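Local coordinates for protein putative S41 protease (Bacteroides fragilis NCTC 9343, PDB 3K50) that is of unknown function but resembles S41-family peptidases, so it may cleave or bind peptides, at residues Asp230-Thr235 with Tyr294-Asn299. Residues are numbered along the deposited sequence; the frame is centred on the assembly and turned at random.
Sequences DLRYNT and YVLTTN
D230 and L296 form a parallel beta bridge, their CA atoms 4.7 Å apart, where the strand ending at D230 runs beside strand 292-297. From L231 N to L296 O the backbone bond is weak: 3.0 Å long, but bent to 135° at the hydrogen. Beyond it the chain leaves the pairing in a type I turn, L231 to N234, with N234 N bonded to L231 O.

A second polar link joins the turn to the residue just after strand 292-297. T298 OG1 sits between its own backbone N and carbonyl carbon (chi1 67°) and donates to R232 O; the modelled separation of 2.4 Å is very short, so its exact length is doubtful.

The charged group is internal to 230-235. R232 grips D230 side-on: NE meets the syn lone pair of OD1 at 2.9 Å, nearly straight at 172° and close to the guanidinium plane, while NH2 reaches OD2 at 2.8 Å from a more tilted direction. A bend at chi3 turns the guanidinium back toward the carboxylate. OD2 also bonds Y191 OH and NH1 pairs with E372 and E387, a network that probably stabilises both charges in this buried setting.

Side-chain packing lies on both faces of the bridge. The L296 CD1 methyl lies against the ion pair, 3.7 Å from D230 CG and equally near R232 NH2. On this same side, near the turn, R232 CB approaches T298 CG2. The other face holds an apolar contact, L231 CD1 meeting V295 CG1 at 3.7 Å.

Both strands, 226-230 and 292-297, are central in the mixed sheet of a ClpP/crotonase-clan domain, flanked by 187-194 and 317-322. Helix 388-398 covers the L296 face through L389, while V295 on the reverse face packs against L320 of strand 317-322.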
loop_
_atom_site.group_PDB
_atom_site.type_symbol
_atom_site.label_atom_id
_atom_site.label_comp_id
_atom_site.label_asym_id
_atom_site.label_seq_id
_atom_site.Cartn_x
_atom_site.Cartn_y
_atom_site.Cartn_z
ATOM N N ASP A 230 2.373 0.979 -10.056
ATOM C CA ASP A 230 2.249 -0.256 -9.303
ATOM C C ASP A 230 1.934 0.070 -7.828
ATOM O O ASP A 230 2.800 0.473 -7.062
ATOM C CB ASP A 230 3.560 -1.065 -9.512
ATOM C CG ASP A 230 3.490 -2.469 -8.992
ATOM O OD1 ASP A 230 2.568 -2.793 -8.221
ATOM O OD2 ASP A 230 4.363 -3.288 -9.383
ATOM N N LEU A 231 0.650 -0.042 -7.461
ATOM C CA LEU A 231 0.162 0.199 -6.111
ATOM C C LEU A 231 -0.247 -1.120 -5.434
ATOM O O LEU A 231 -1.009 -1.171 -4.474
ATOM C CB LEU A 231 -1.055 1.103 -6.208
ATOM C CG LEU A 231 -0.885 2.469 -6.841
ATOM C CD1 LEU A 231 -2.238 3.303 -6.835
ATOM C CD2 LEU A 231 0.266 3.244 -6.165
ATOM N N ARG A 232 0.275 -2.223 -5.910
ATOM C CA ARG A 232 -0.240 -3.495 -5.430
ATOM C C ARG A 232 -0.216 -3.773 -3.930
ATOM O O ARG A 232 -1.054 -4.558 -3.454
ATOM C CB ARG A 232 0.416 -4.674 -6.182
ATOM C CG ARG A 232 1.806 -5.035 -5.735
ATOM C CD ARG A 232 2.324 -6.173 -6.584
ATOM N NE ARG A 232 2.757 -5.716 -7.895
ATOM C CZ ARG A 232 3.136 -6.499 -8.910
ATOM N NH1 ARG A 232 3.043 -7.830 -8.835
ATOM N NH2 ARG A 232 3.548 -5.927 -10.049
ATOM N N TYR A 233 0.761 -3.233 -3.220
ATOM C CA TYR A 233 0.886 -3.451 -1.817
ATOM C C TYR A 233 0.759 -2.142 -1.078
ATOM O O TYR A 233 1.103 -2.078 0.092
ATOM C CB TYR A 233 2.265 -4.108 -1.461
ATOM C CG TYR A 233 2.556 -5.407 -2.111
ATOM C CD1 TYR A 233 1.545 -6.377 -2.281
ATOM C CD2 TYR A 233 3.892 -5.764 -2.470
ATOM C CE1 TYR A 233 1.818 -7.534 -2.903
ATOM C CE2 TYR A 233 4.165 -6.983 -3.045
ATOM C CZ TYR A 233 3.122 -7.854 -3.260
ATOM O OH TYR A 233 3.374 -9.056 -3.891
ATOM N N ASN A 234 0.212 -1.123 -1.725
ATOM C CA ASN A 234 0.080 0.215 -1.130
ATOM C C ASN A 234 -1.196 0.379 -0.268
ATOM O O ASN A 234 -2.319 0.451 -0.776
ATOM C CB ASN A 234 0.132 1.257 -2.241
ATOM C CG ASN A 234 0.323 2.665 -1.707
ATOM O OD1 ASN A 234 -0.305 3.043 -0.710
ATOM N ND2 ASN A 234 1.150 3.470 -2.404
ATOM N N THR A 235 -1.009 0.435 1.055
ATOM C CA THR A 235 -2.124 0.444 2.014
ATOM C C THR A 235 -2.634 1.869 2.310
ATOM O O THR A 235 -3.507 2.077 3.164
ATOM C CB THR A 235 -1.724 -0.258 3.332
ATOM O OG1 THR A 235 -0.781 0.548 4.025
ATOM C CG2 THR A 235 -1.139 -1.668 3.101
ATOM N N TYR A 294 -2.143 2.770 -16.361
ATOM C CA TYR A 294 -2.394 1.370 -15.932
ATOM C C TYR A 294 -1.955 1.341 -14.460
ATOM O O TYR A 294 -0.821 1.765 -14.108
ATOM C CB TYR A 294 -1.642 0.345 -16.783
ATOM C CG TYR A 294 -2.045 0.412 -18.242
ATOM C CD1 TYR A 294 -1.546 1.399 -19.074
ATOM C CD2 TYR A 294 -2.995 -0.469 -18.772
ATOM C CE1 TYR A 294 -1.940 1.483 -20.415
ATOM C CE2 TYR A 294 -3.412 -0.364 -20.106
ATOM C CZ TYR A 294 -2.896 0.626 -20.904
ATOM O OH TYR A 294 -3.285 0.760 -22.217
ATOM N N VAL A 295 -2.872 0.895 -13.608
ATOM C CA VAL A 295 -2.683 0.827 -12.165
ATOM C C VAL A 295 -2.774 -0.642 -11.743
ATOM O O VAL A 295 -3.748 -1.338 -12.068
ATOM C CB VAL A 295 -3.699 1.726 -11.413
ATOM C CG1 VAL A 295 -3.471 1.635 -9.857
ATOM C CG2 VAL A 295 -3.573 3.185 -11.879
ATOM N N LEU A 296 -1.684 -1.135 -11.157
ATOM C CA LEU A 296 -1.606 -2.518 -10.655
ATOM C C LEU A 296 -2.086 -2.598 -9.203
ATOM O O LEU A 296 -1.573 -1.879 -8.327
ATOM C CB LEU A 296 -0.176 -3.029 -10.802
ATOM C CG LEU A 296 0.523 -2.808 -12.142
ATOM C CD1 LEU A 296 1.903 -3.480 -12.206
ATOM C CD2 LEU A 296 -0.357 -3.306 -13.294
ATOM N N THR A 297 -3.058 -3.471 -8.961
ATOM C CA THR A 297 -3.790 -3.540 -7.671
ATOM C C THR A 297 -3.929 -4.924 -7.070
ATOM O O THR A 297 -3.800 -5.898 -7.776
ATOM C CB THR A 297 -5.265 -2.968 -7.863
ATOM O OG1 THR A 297 -6.025 -3.784 -8.774
ATOM C CG2 THR A 297 -5.237 -1.563 -8.415
ATOM N N THR A 298 -4.093 -4.988 -5.741
ATOM C CA THR A 298 -4.481 -6.210 -5.059
ATOM C C THR A 298 -5.433 -5.788 -3.959
ATOM O O THR A 298 -5.754 -4.587 -3.811
ATOM C CB THR A 298 -3.317 -7.032 -4.449
ATOM O OG1 THR A 298 -2.717 -6.314 -3.359
ATOM C CG2 THR A 298 -2.267 -7.435 -5.529
ATOM N N ASN A 299 -5.912 -6.769 -3.203
ATOM C CA ASN A 299 -6.732 -6.508 -2.039
ATOM C C ASN A 299 -6.000 -5.603 -1.043
ATOM O O ASN A 299 -6.636 -4.986 -0.229
ATOM C CB ASN A 299 -7.130 -7.794 -1.303
ATOM C CG ASN A 299 -8.032 -8.763 -2.107
ATOM O OD1 ASN A 299 -8.269 -9.854 -1.588
ATOM N ND2 ASN A 299 -8.525 -8.408 -3.338
#